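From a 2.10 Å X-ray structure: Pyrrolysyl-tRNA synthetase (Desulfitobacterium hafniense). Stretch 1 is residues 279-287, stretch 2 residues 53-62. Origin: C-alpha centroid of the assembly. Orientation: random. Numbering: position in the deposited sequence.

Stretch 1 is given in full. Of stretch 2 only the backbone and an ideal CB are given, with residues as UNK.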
ATOM      1  N   TYR B 279       1.439  16.903   0.437  1.00 24.68           N
ATOM      2  CA  TYR B 279       0.903  17.059  -0.910  1.00 24.35           C
ATOM      3  C   TYR B 279      -0.285  16.133  -1.049  1.00 25.21           C
ATOM      4  O   TYR B 279      -0.511  15.272  -0.201  1.00 25.38           O
ATOM      5  CB  TYR B 279       1.922  16.659  -1.980  1.00 22.73           C
ATOM      6  CG  TYR B 279       3.197  17.465  -2.044  1.00 23.89           C
ATOM      7  CD1 TYR B 279       4.237  17.240  -1.136  1.00 22.77           C
ATOM      8  CD2 TYR B 279       3.403  18.386  -3.071  1.00 20.72           C
ATOM      9  CE1 TYR B 279       5.450  17.902  -1.257  1.00 23.32           C
ATOM     10  CE2 TYR B 279       4.612  19.052  -3.209  1.00 25.03           C
ATOM     11  CZ  TYR B 279       5.638  18.798  -2.299  1.00 27.34           C
ATOM     12  OH  TYR B 279       6.864  19.386  -2.480  1.00 28.05           O
ATOM     13  N   LEU B 280      -1.038  16.311  -2.131  1.00 24.68           N
ATOM     14  CA  LEU B 280      -2.185  15.465  -2.412  1.00 25.61           C
ATOM     15  C   LEU B 280      -2.415  15.570  -3.908  1.00 25.17           C
ATOM     16  O   LEU B 280      -2.603  16.666  -4.427  1.00 25.46           O
ATOM     17  CB  LEU B 280      -3.433  15.953  -1.674  1.00 26.82           C
ATOM     18  CG  LEU B 280      -4.564  14.968  -1.340  1.00 30.35           C
ATOM     19  CD1 LEU B 280      -5.880  15.727  -1.362  1.00 29.94           C
ATOM     20  CD2 LEU B 280      -4.619  13.802  -2.307  1.00 28.79           C
ATOM     21  N   ASP B 281      -2.367  14.434  -4.594  1.00 26.77           N
ATOM     22  CA  ASP B 281      -2.594  14.383  -6.038  1.00 28.43           C
ATOM     23  C   ASP B 281      -1.748  15.421  -6.793  1.00 29.38           C
ATOM     24  O   ASP B 281      -2.228  16.099  -7.708  1.00 28.41           O
ATOM     25  CB  ASP B 281      -4.092  14.573  -6.308  1.00 27.60           C
ATOM     26  CG  ASP B 281      -4.497  14.225  -7.745  1.00 30.22           C
ATOM     27  OD1 ASP B 281      -3.833  13.400  -8.400  1.00 29.79           O
ATOM     28  OD2 ASP B 281      -5.509  14.776  -8.210  1.00 29.23           O
ATOM     29  N   GLY B 282      -0.484  15.529  -6.390  1.00 28.02           N
ATOM     30  CA  GLY B 282       0.447  16.451  -7.017  1.00 23.62           C
ATOM     31  C   GLY B 282       0.384  17.894  -6.547  1.00 23.12           C
ATOM     32  O   GLY B 282       1.152  18.713  -7.025  1.00 24.25           O
ATOM     33  N   VAL B 283      -0.510  18.215  -5.617  1.00 23.04           N
ATOM     34  CA  VAL B 283      -0.648  19.594  -5.142  1.00 24.09           C
ATOM     35  C   VAL B 283      -0.187  19.812  -3.693  1.00 23.87           C
ATOM     36  O   VAL B 283      -0.620  19.104  -2.797  1.00 23.15           O
ATOM     37  CB  VAL B 283      -2.125  20.062  -5.253  1.00 22.70           C
ATOM     38  CG1 VAL B 283      -2.240  21.524  -4.880  1.00 22.80           C
ATOM     39  CG2 VAL B 283      -2.648  19.824  -6.673  1.00 22.97           C
ATOM     40  N   ARG B 284       0.686  20.799  -3.471  1.00 24.38           N
ATOM     41  CA  ARG B 284       1.168  21.107  -2.120  1.00 24.50           C
ATOM     42  C   ARG B 284      -0.054  21.641  -1.387  1.00 25.84           C
ATOM     43  O   ARG B 284      -0.757  22.501  -1.906  1.00 28.27           O
ATOM     44  CB  ARG B 284       2.273  22.169  -2.180  1.00 25.38           C
ATOM     45  CG  ARG B 284       2.862  22.566  -0.827  1.00 26.25           C
ATOM     46  CD  ARG B 284       3.726  21.470  -0.203  1.00 27.37           C
ATOM     47  NE  ARG B 284       4.321  21.946   1.046  1.00 28.16           N
ATOM     48  CZ  ARG B 284       3.701  21.980   2.223  1.00 29.10           C
ATOM     49  NH1 ARG B 284       2.451  21.549   2.349  1.00 28.29           N
ATOM     50  NH2 ARG B 284       4.322  22.491   3.277  1.00 30.11           N
ATOM     51  N   LEU B 285      -0.309  21.154  -0.177  1.00 28.08           N
ATOM     52  CA  LEU B 285      -1.509  21.562   0.547  1.00 29.31           C
ATOM     53  C   LEU B 285      -1.597  22.944   1.192  1.00 32.74           C
ATOM     54  O   LEU B 285      -2.692  23.510   1.284  1.00 34.79           O
ATOM     55  CB  LEU B 285      -1.866  20.493   1.577  1.00 25.70           C
ATOM     56  CG  LEU B 285      -2.251  19.158   0.922  1.00 24.99           C
ATOM     57  CD1 LEU B 285      -2.288  18.065   1.958  1.00 24.73           C
ATOM     58  CD2 LEU B 285      -3.609  19.295   0.210  1.00 23.66           C
ATOM     59  N   ASN B 286      -0.477  23.501   1.630  1.00 33.02           N
ATOM     60  CA  ASN B 286      -0.540  24.811   2.262  1.00 35.21           C
ATOM     61  C   ASN B 286      -0.659  25.929   1.227  1.00 34.30           C
ATOM     62  O   ASN B 286       0.195  26.806   1.147  1.00 33.89           O
ATOM     63  CB  ASN B 286       0.689  25.025   3.151  1.00 35.88           C
ATOM     64  CG  ASN B 286       1.948  25.186   2.361  1.00 36.07           C
ATOM     65  OD1 ASN B 286       2.106  24.577   1.308  1.00 39.31           O
ATOM     66  ND2 ASN B 286       2.866  26.000   2.865  1.00 38.16           N
ATOM     67  N   ILE B 287      -1.730  25.900   0.437  1.00 34.37           N
ATOM     68  CA  ILE B 287      -1.933  26.927  -0.578  1.00 34.11           C
ATOM     69  C   ILE B 287      -3.231  27.703  -0.389  1.00 34.94           C
ATOM     70  O   ILE B 287      -3.829  28.108  -1.413  1.00 36.53           O
ATOM     71  CB  ILE B 287      -1.926  26.323  -1.994  1.00 34.00           C
ATOM     72  CG1 ILE B 287      -3.092  25.343  -2.162  1.00 33.13           C
ATOM     73  CG2 ILE B 287      -0.596  25.615  -2.235  1.00 35.70           C
ATOM     74  CD1 ILE B 287      -3.202  24.751  -3.547  1.00 31.05           C
ATOM     75  N   UNK B  53       0.395  29.929  -9.144  1.00 32.31           N
ATOM     76  CA  UNK B  53       0.599  28.495  -8.946  1.00 31.53           C
ATOM     77  C   UNK B  53      -0.358  27.961  -7.891  1.00 29.42           C
ATOM     78  O   UNK B  53      -0.895  26.860  -8.024  1.00 29.03           O
ATOM     79  CB  UNK B  53       2.046  28.206  -8.542  1.00 31.53           C
ATOM     80  N   UNK B  54      -0.585  28.738  -6.843  1.00 30.26           N
ATOM     81  CA  UNK B  54      -1.498  28.288  -5.802  1.00 33.11           C
ATOM     82  C   UNK B  54      -2.896  28.157  -6.392  1.00 33.06           C
ATOM     83  O   UNK B  54      -3.620  27.200  -6.099  1.00 31.70           O
ATOM     84  CB  UNK B  54      -1.495  29.251  -4.613  1.00 33.11           C
ATOM     85  N   UNK B  55      -3.256  29.108  -7.249  1.00 33.72           N
ATOM     86  CA  UNK B  55      -4.562  29.104  -7.897  1.00 34.56           C
ATOM     87  C   UNK B  55      -4.705  27.838  -8.729  1.00 33.27           C
ATOM     88  O   UNK B  55      -5.703  27.132  -8.630  1.00 35.97           O
ATOM     89  CB  UNK B  55      -4.748  30.349  -8.767  1.00 34.56           C
ATOM     90  N   UNK B  56      -3.705  27.552  -9.555  1.00 33.30           N
ATOM     91  CA  UNK B  56      -3.731  26.352 -10.383  1.00 33.87           C
ATOM     92  C   UNK B  56      -3.856  25.100  -9.517  1.00 33.01           C
ATOM     93  O   UNK B  56      -4.607  24.182  -9.841  1.00 32.55           O
ATOM     94  CB  UNK B  56      -2.473  26.274 -11.250  1.00 33.87           C
ATOM     95  N   UNK B  57      -3.126  25.073  -8.404  1.00 32.09           N
ATOM     96  CA  UNK B  57      -3.190  23.926  -7.512  1.00 30.03           C
ATOM     97  C   UNK B  57      -4.571  23.697  -6.924  1.00 30.02           C
ATOM     98  O   UNK B  57      -5.018  22.558  -6.804  1.00 29.67           O
ATOM     99  CB  UNK B  57      -2.178  24.099  -6.378  1.00 30.03           C
ATOM    100  N   UNK B  58      -5.246  24.777  -6.544  1.00 30.77           N
ATOM    101  CA  UNK B  58      -6.591  24.678  -5.986  1.00 33.35           C
ATOM    102  C   UNK B  58      -7.568  24.124  -7.020  1.00 33.28           C
ATOM    103  O   UNK B  58      -8.445  23.343  -6.676  1.00 33.73           O
ATOM    104  CB  UNK B  58      -7.065  26.045  -5.489  1.00 33.35           C
ATOM    105  N   UNK B  59      -7.418  24.533  -8.280  1.00 33.96           N
ATOM    106  CA  UNK B  59      -8.293  24.047  -9.349  1.00 36.52           C
ATOM    107  C   UNK B  59      -8.084  22.551  -9.534  1.00 36.14           C
ATOM    108  O   UNK B  59      -9.041  21.790  -9.674  1.00 33.99           O
ATOM    109  CB  UNK B  59      -8.028  24.793 -10.658  1.00 36.52           C
ATOM    110  N   UNK B  60      -6.820  22.136  -9.541  1.00 36.46           N
ATOM    111  CA  UNK B  60      -6.499  20.728  -9.703  1.00 35.92           C
ATOM    112  C   UNK B  60      -7.184  19.914  -8.612  1.00 35.68           C
ATOM    113  O   UNK B  60      -7.772  18.861  -8.887  1.00 35.67           O
ATOM    114  CB  UNK B  60      -4.985  20.509  -9.671  1.00 35.92           C
ATOM    115  N   UNK B  61      -7.125  20.407  -7.377  1.00 33.83           N
ATOM    116  CA  UNK B  61      -7.749  19.707  -6.263  1.00 33.75           C
ATOM    117  C   UNK B  61      -9.262  19.591  -6.399  1.00 34.87           C
ATOM    118  O   UNK B  61      -9.853  18.621  -5.928  1.00 33.78           O
ATOM    119  CB  UNK B  61      -7.409  20.420  -4.953  1.00 33.75           C
ATOM    120  N   UNK B  62      -9.886  20.579  -7.039  1.00 36.40           N
ATOM    121  CA  UNK B  62     -11.330  20.556  -7.234  1.00 39.11           C
ATOM    122  C   UNK B  62     -11.702  19.341  -8.062  1.00 38.61           C
ATOM    123  O   UNK B  62     -12.689  18.658  -7.797  1.00 39.06           O
ATOM    124  CB  UNK B  62     -11.817  21.841  -7.907  1.00 39.11           C
TER

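Stretch 2 is one run of helix. The N atoms of positions 57 to 62 donate to the O atoms four residues back. Stretch 1 meets it with a type I' turn from Leu 280 to Val 283, then with Ile 287.

Position 53 points its CB sideways, with nothing of stretch 1 within 5.5 Å, so many residues would suit. It is Leu 53, whose end leads away.

Position 54 also points sideways, but its CB is 4.0 Å from Ile 287 CB. A flexible apolar chain such as Met or Leu fits. It is Met 54. Its CE reaches 3.1 Å from Ile 287 CA, a tight approach, and 3.6 Å from Ile 287 CB.

Positions 55 and 56 find no partner in stretch 1. The first points away and the second sideways, so polar residues are as acceptable as others. They are Ser 55 and Gln 56.

Position 57 points toward stretch 1, and there is no room. Its ideal CB would sit 3.0 Å from Val 283 CG1, a clash, and 3.1 Å from Ile 287 CD1. The helical backbone angles do not ask for glycine; the crowding does. It is Gly 57. Because Gly 57 has no side chain, Val 283 CG1 can pack 3.5 Å from Gly 57 O, and Ile 287 CD1 comes 3.8 Å from Gly 57 C.

Position 58 points sideways, with its CB 4.5 Å from Ile 287 CD1. A long chain with an apolar stem would suit, charged or not. It is Lys 58, whose CG lies 3.8 Å from Ile 287 CD1.

Position 59 is out of reach, so stretch 1 sets no preference. It is Arg 59.

Position 60 points toward the turn. Its CB is 3.9 Å from Val 283 CG2, and the carboxylate and carbonyl of Asp 281 lie beyond. A donor on a medium or long chain would suit: His, Gln, Lys or Arg. It is His 60. At its ring edge, Val 283 CG2 lies 3.4 Å from His 60 CD2 and Asp 281 O 3.1 Å from His 60 NE2. The O of water 2 lies 2.9 Å from His 60 NE2 and 2.5 Å from Asp 281 OD1, so it bridges the two. Another water donates to His 60 O and Asp 281 OD2.

Position 61 points sideways beside an apolar hollow formed by Leu 280, Val 283 and Leu 285. Leu, Met or Ile would suit. It is Leu 61. Leu 61 CD1 packs 3.9 Å from Val 283 CG1, and Leu 61 CD2 4.0 Å from Leu 280 CD1.

Position 62 is out of reach and unconstrained here. It is Glu 62.

Stretch 2 53-62: LMSQGKRHLE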
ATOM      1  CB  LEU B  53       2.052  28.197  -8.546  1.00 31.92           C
ATOM      2  CG  LEU B  53       3.104  28.561  -9.601  1.00 32.80           C
ATOM      3  CD1 LEU B  53       4.513  28.238  -9.086  1.00 31.17           C
ATOM      4  CD2 LEU B  53       2.808  27.806 -10.887  1.00 31.14           C
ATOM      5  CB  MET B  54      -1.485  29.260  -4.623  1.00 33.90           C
ATOM      6  CG  MET B  54      -0.153  29.236  -3.867  1.00 38.85           C
ATOM      7  SD  MET B  54      -0.029  30.465  -2.560  1.00 43.37           S
ATOM      8  CE  MET B  54      -0.420  29.538  -1.183  1.00 43.68           C
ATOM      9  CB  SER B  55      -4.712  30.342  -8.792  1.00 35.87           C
ATOM     10  OG  SER B  55      -5.946  30.311  -9.491  1.00 38.22           O
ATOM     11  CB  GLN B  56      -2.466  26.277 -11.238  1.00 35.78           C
ATOM     12  CG  GLN B  56      -2.496  27.206 -12.442  1.00 39.99           C
ATOM     13  CD  GLN B  56      -1.149  27.331 -13.125  1.00 43.44           C
ATOM     14  OE1 GLN B  56      -0.390  26.363 -13.221  1.00 44.83           O
ATOM     15  NE2 GLN B  56      -0.849  28.529 -13.620  1.00 46.56           N
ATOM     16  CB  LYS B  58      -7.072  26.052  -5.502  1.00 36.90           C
ATOM     17  CG  LYS B  58      -6.547  26.455  -4.128  1.00 40.92           C
ATOM     18  CD  LYS B  58      -6.732  27.951  -3.862  1.00 43.64           C
ATOM     19  CE  LYS B  58      -8.184  28.409  -4.025  1.00 47.53           C
ATOM     20  NZ  LYS B  58      -9.121  27.829  -3.012  1.00 48.71           N
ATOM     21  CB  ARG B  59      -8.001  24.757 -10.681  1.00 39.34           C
ATOM     22  CG  ARG B  59      -8.395  26.224 -10.716  1.00 45.00           C
ATOM     23  CD  ARG B  59      -8.238  26.835 -12.110  1.00 49.28           C
ATOM     24  NE  ARG B  59      -8.574  28.259 -12.103  1.00 54.58           N
ATOM     25  CZ  ARG B  59      -8.555  29.050 -13.174  1.00 56.72           C
ATOM     26  NH1 ARG B  59      -8.213  28.568 -14.362  1.00 57.65           N
ATOM     27  NH2 ARG B  59      -8.880  30.330 -13.057  1.00 58.96           N
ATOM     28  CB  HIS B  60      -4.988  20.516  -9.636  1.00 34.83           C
ATOM     29  CG  HIS B  60      -4.559  19.142 -10.044  1.00 36.90           C
ATOM     30  ND1 HIS B  60      -4.720  18.666 -11.328  1.00 36.43           N
ATOM     31  CD2 HIS B  60      -4.008  18.129  -9.332  1.00 36.00           C
ATOM     32  CE1 HIS B  60      -4.290  17.417 -11.388  1.00 37.90           C
ATOM     33  NE2 HIS B  60      -3.853  17.067 -10.191  1.00 37.10           N
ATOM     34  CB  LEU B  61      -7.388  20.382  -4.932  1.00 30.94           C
ATOM     35  CG  LEU B  61      -5.968  20.038  -4.464  1.00 31.26           C
ATOM     36  CD1 LEU B  61      -5.623  20.747  -3.161  1.00 32.70           C
ATOM     37  CD2 LEU B  61      -5.874  18.529  -4.286  1.00 28.50           C
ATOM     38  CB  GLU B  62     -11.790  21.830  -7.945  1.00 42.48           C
ATOM     39  CG  GLU B  62     -11.895  23.017  -7.027  1.00 44.91           C
ATOM     40  CD  GLU B  62     -12.846  22.752  -5.880  1.00 50.11           C
ATOM     41  OE1 GLU B  62     -14.038  22.464  -6.147  1.00 53.33           O
ATOM     42  OE2 GLU B  62     -12.406  22.828  -4.712  1.00 51.83           O
TER
HETATM   43  O   HOH W   1      -7.221  16.515  -9.765  1.00 30.27           O
HETATM   44  O   HOH W   2      -2.849  14.381 -10.480  1.00 33.12           O
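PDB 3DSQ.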